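Local structure of methionine-R-sulfoxide reductase (Neisseria meningitidis, 3MMH) at residues Asp10-Ala13 with Leu14-Val18. The protein reduces the R form of free methionine sulfoxide to methionine and is built on a GAF domain. Sequence-based numbering, arbitrary orientation.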
ATOM      1  N   ASP A  10     -18.347  18.093   0.907  1.00 14.19           N
ATOM      2  CA  ASP A  10     -19.377  17.195   0.427  1.00 13.25           C
ATOM      3  C   ASP A  10     -18.727  16.128  -0.411  1.00 11.16           C
ATOM      4  O   ASP A  10     -17.829  16.386  -1.220  1.00 12.30           O
ATOM      5  CB  ASP A  10     -20.337  18.014  -0.480  1.00 15.64           C
ATOM      6  CG  ASP A  10     -21.300  17.186  -1.249  1.00 17.35           C
ATOM      7  OD1 ASP A  10     -22.198  16.615  -0.571  1.00 18.74           O
ATOM      8  OD2 ASP A  10     -21.075  16.979  -2.461  1.00 17.90           O
ATOM      9  N   LYS A  11     -19.223  14.885  -0.252  1.00 10.97           N
ATOM     10  CA  LYS A  11     -18.652  13.744  -0.925  1.00 11.10           C
ATOM     11  C   LYS A  11     -18.491  13.927  -2.412  1.00 10.03           C
ATOM     12  O   LYS A  11     -17.436  13.701  -3.005  1.00 10.64           O
ATOM     13  CB  LYS A  11     -19.482  12.484  -0.577  1.00 10.97           C
ATOM     14  CG  LYS A  11     -18.926  11.194  -1.185  1.00 12.09           C
ATOM     15  CD  LYS A  11     -20.006  10.078  -1.318  1.00 13.70           C
ATOM     16  CE  LYS A  11     -20.614   9.636  -0.036  1.00 14.25           C
ATOM     17  NZ  LYS A  11     -21.520   8.515  -0.309  1.00 14.25           N
ATOM     18  N   ALA A  12     -19.597  14.253  -3.113  1.00 10.89           N
ATOM     19  CA  ALA A  12     -19.568  14.396  -4.571  1.00 11.45           C
ATOM     20  C   ALA A  12     -18.585  15.507  -4.978  1.00 10.90           C
ATOM     21  O   ALA A  12     -17.791  15.310  -5.921  1.00 11.47           O
ATOM     22  CB  ALA A  12     -20.980  14.636  -5.111  1.00 13.01           C
ATOM     23  N   ALA A  13     -18.623  16.639  -4.298  1.00 11.36           N
ATOM     24  CA  ALA A  13     -17.722  17.716  -4.618  1.00 11.91           C
ATOM     25  C   ALA A  13     -16.275  17.263  -4.429  1.00 10.59           C
ATOM     26  O   ALA A  13     -15.390  17.676  -5.170  1.00 11.69           O
ATOM     27  CB  ALA A  13     -18.055  18.964  -3.773  1.00 13.86           C
ATOM     28  N   LEU A  14     -16.002  16.456  -3.381  1.00 10.74           N
ATOM     29  CA  LEU A  14     -14.641  16.010  -3.143  1.00 10.50           C
ATOM     30  C   LEU A  14     -14.156  15.085  -4.252  1.00 10.03           C
ATOM     31  O   LEU A  14     -13.026  15.191  -4.699  1.00 10.47           O
ATOM     32  CB  LEU A  14     -14.513  15.381  -1.746  1.00 11.02           C
ATOM     33  CG  LEU A  14     -13.079  15.015  -1.327  1.00 11.11           C
ATOM     34  CD1 LEU A  14     -12.172  16.182  -1.279  1.00 14.00           C
ATOM     35  CD2 LEU A  14     -13.115  14.291   0.025  1.00 12.97           C
ATOM     36  N   TYR A  15     -15.002  14.177  -4.730  1.00  9.53           N
ATOM     37  CA  TYR A  15     -14.605  13.376  -5.885  1.00  8.84           C
ATOM     38  C   TYR A  15     -14.259  14.263  -7.035  1.00 10.81           C
ATOM     39  O   TYR A  15     -13.301  14.015  -7.767  1.00 10.41           O
ATOM     40  CB  TYR A  15     -15.725  12.407  -6.297  1.00  9.76           C
ATOM     41  CG  TYR A  15     -15.791  11.118  -5.508  1.00  9.38           C
ATOM     42  CD1 TYR A  15     -14.783  10.172  -5.687  1.00  9.48           C
ATOM     43  CD2 TYR A  15     -16.842  10.802  -4.695  1.00  9.60           C
ATOM     44  CE1 TYR A  15     -14.864   8.943  -5.058  1.00  9.66           C
ATOM     45  CE2 TYR A  15     -16.934   9.567  -4.056  1.00  9.89           C
ATOM     46  CZ  TYR A  15     -15.925   8.643  -4.239  1.00  9.77           C
ATOM     47  OH  TYR A  15     -15.989   7.398  -3.671  1.00 10.19           O
ATOM     48  N   ARG A  16     -15.069  15.279  -7.357  1.00 10.77           N
ATOM     49  CA  ARG A  16     -14.774  16.141  -8.484  1.00 11.20           C
ATOM     50  C   ARG A  16     -13.447  16.867  -8.330  1.00 11.57           C
ATOM     51  O   ARG A  16     -12.759  17.140  -9.304  1.00 13.25           O
ATOM     52  CB  ARG A  16     -15.920  17.145  -8.693  1.00 13.30           C
ATOM     53  CG  ARG A  16     -17.201  16.493  -9.127  1.00 14.43           C
ATOM     54  CD  ARG A  16     -18.293  17.418  -9.582  1.00 18.37           C
ATOM     55  NE  ARG A  16     -18.837  18.224  -8.517  1.00 23.61           N
ATOM     56  CZ  ARG A  16     -19.934  17.950  -7.807  1.00 28.01           C
ATOM     57  NH1 ARG A  16     -20.569  16.810  -7.995  1.00 29.75           N
ATOM     58  NH2 ARG A  16     -20.362  18.813  -6.862  1.00 33.51           N
ATOM     59  N   GLU A  17     -13.106  17.204  -7.093  1.00 12.35           N
ATOM     60  CA  GLU A  17     -11.827  17.809  -6.760  1.00 13.54           C
ATOM     61  C   GLU A  17     -10.654  16.893  -6.862  1.00 12.45           C
ATOM     62  O   GLU A  17      -9.604  17.267  -7.371  1.00 13.84           O
ATOM     63  CB  GLU A  17     -11.899  18.466  -5.368  1.00 14.11           C
ATOM     64  CG  GLU A  17     -10.746  19.235  -4.910  1.00 16.42           C
ATOM     65  CD  GLU A  17     -10.907  19.894  -3.568  1.00 18.42           C
ATOM     66  OE1 GLU A  17     -11.826  19.591  -2.847  1.00 20.23           O
ATOM     67  OE2 GLU A  17     -10.061  20.736  -3.192  1.00 24.92           O
ATOM     68  N   VAL A  18     -10.826  15.646  -6.419  1.00 11.40           N
ATOM     69  CA  VAL A  18      -9.752  14.733  -6.226  0.60 12.21           C
ATOM     70  C   VAL A  18      -9.464  13.868  -7.467  1.00 11.28           C
ATOM     71  O   VAL A  18      -8.302  13.562  -7.733  1.00 11.92           O
ATOM     72  CB  VAL A  18     -10.037  13.907  -5.025  0.60 15.26           C
ATOM     73  CG1 VAL A  18      -9.101  12.630  -4.915  0.60 14.78           C
ATOM     74  CG2 VAL A  18      -9.838  14.787  -3.800  0.60 16.57           C
TER
HETATM   75  O   HOH W   1     -22.140  18.354  -4.260  1.00 42.89           O
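K11 and Y15, one turn apart at the start of helix 11-27, run side by side: CG of K11 lies 3.9 Å from CE2 of Y15. The buried Y15 ring, with CG anti to its carbonyl carbon (chi1 -82°), touches T144 and L149 of helix 143-165 and meets the rings of F47 and Y148, which marks this part as tightly packed. Y15 OH bonds to OD1 of D145, while K11 NZ forms salt bridges with OD2 of D145 and with D142, tying the first turn to that helix's start and the residues before it. The looser part is at R16, which is exposed although NH1 makes a weak hydrogen bond to Y148 OH. Its guanidinium folds back, bent at chi3, with A12 O and A13 CA over one face and NH1 3.6 Å from CB of A12. D10 is the N-cap: its OD2 accepts from A13 N at 3.1 Å (N-H...O 163°), met on the anti side, 27° out of the carboxylate plane. A water donates to OD2 of D10 at 2.5 Å and accepts from R16 NH2 at 3.2 Å. The carboxylate's negative charge probably interacts favourably with the positive end of the helix dipole, R16 joining through solvent.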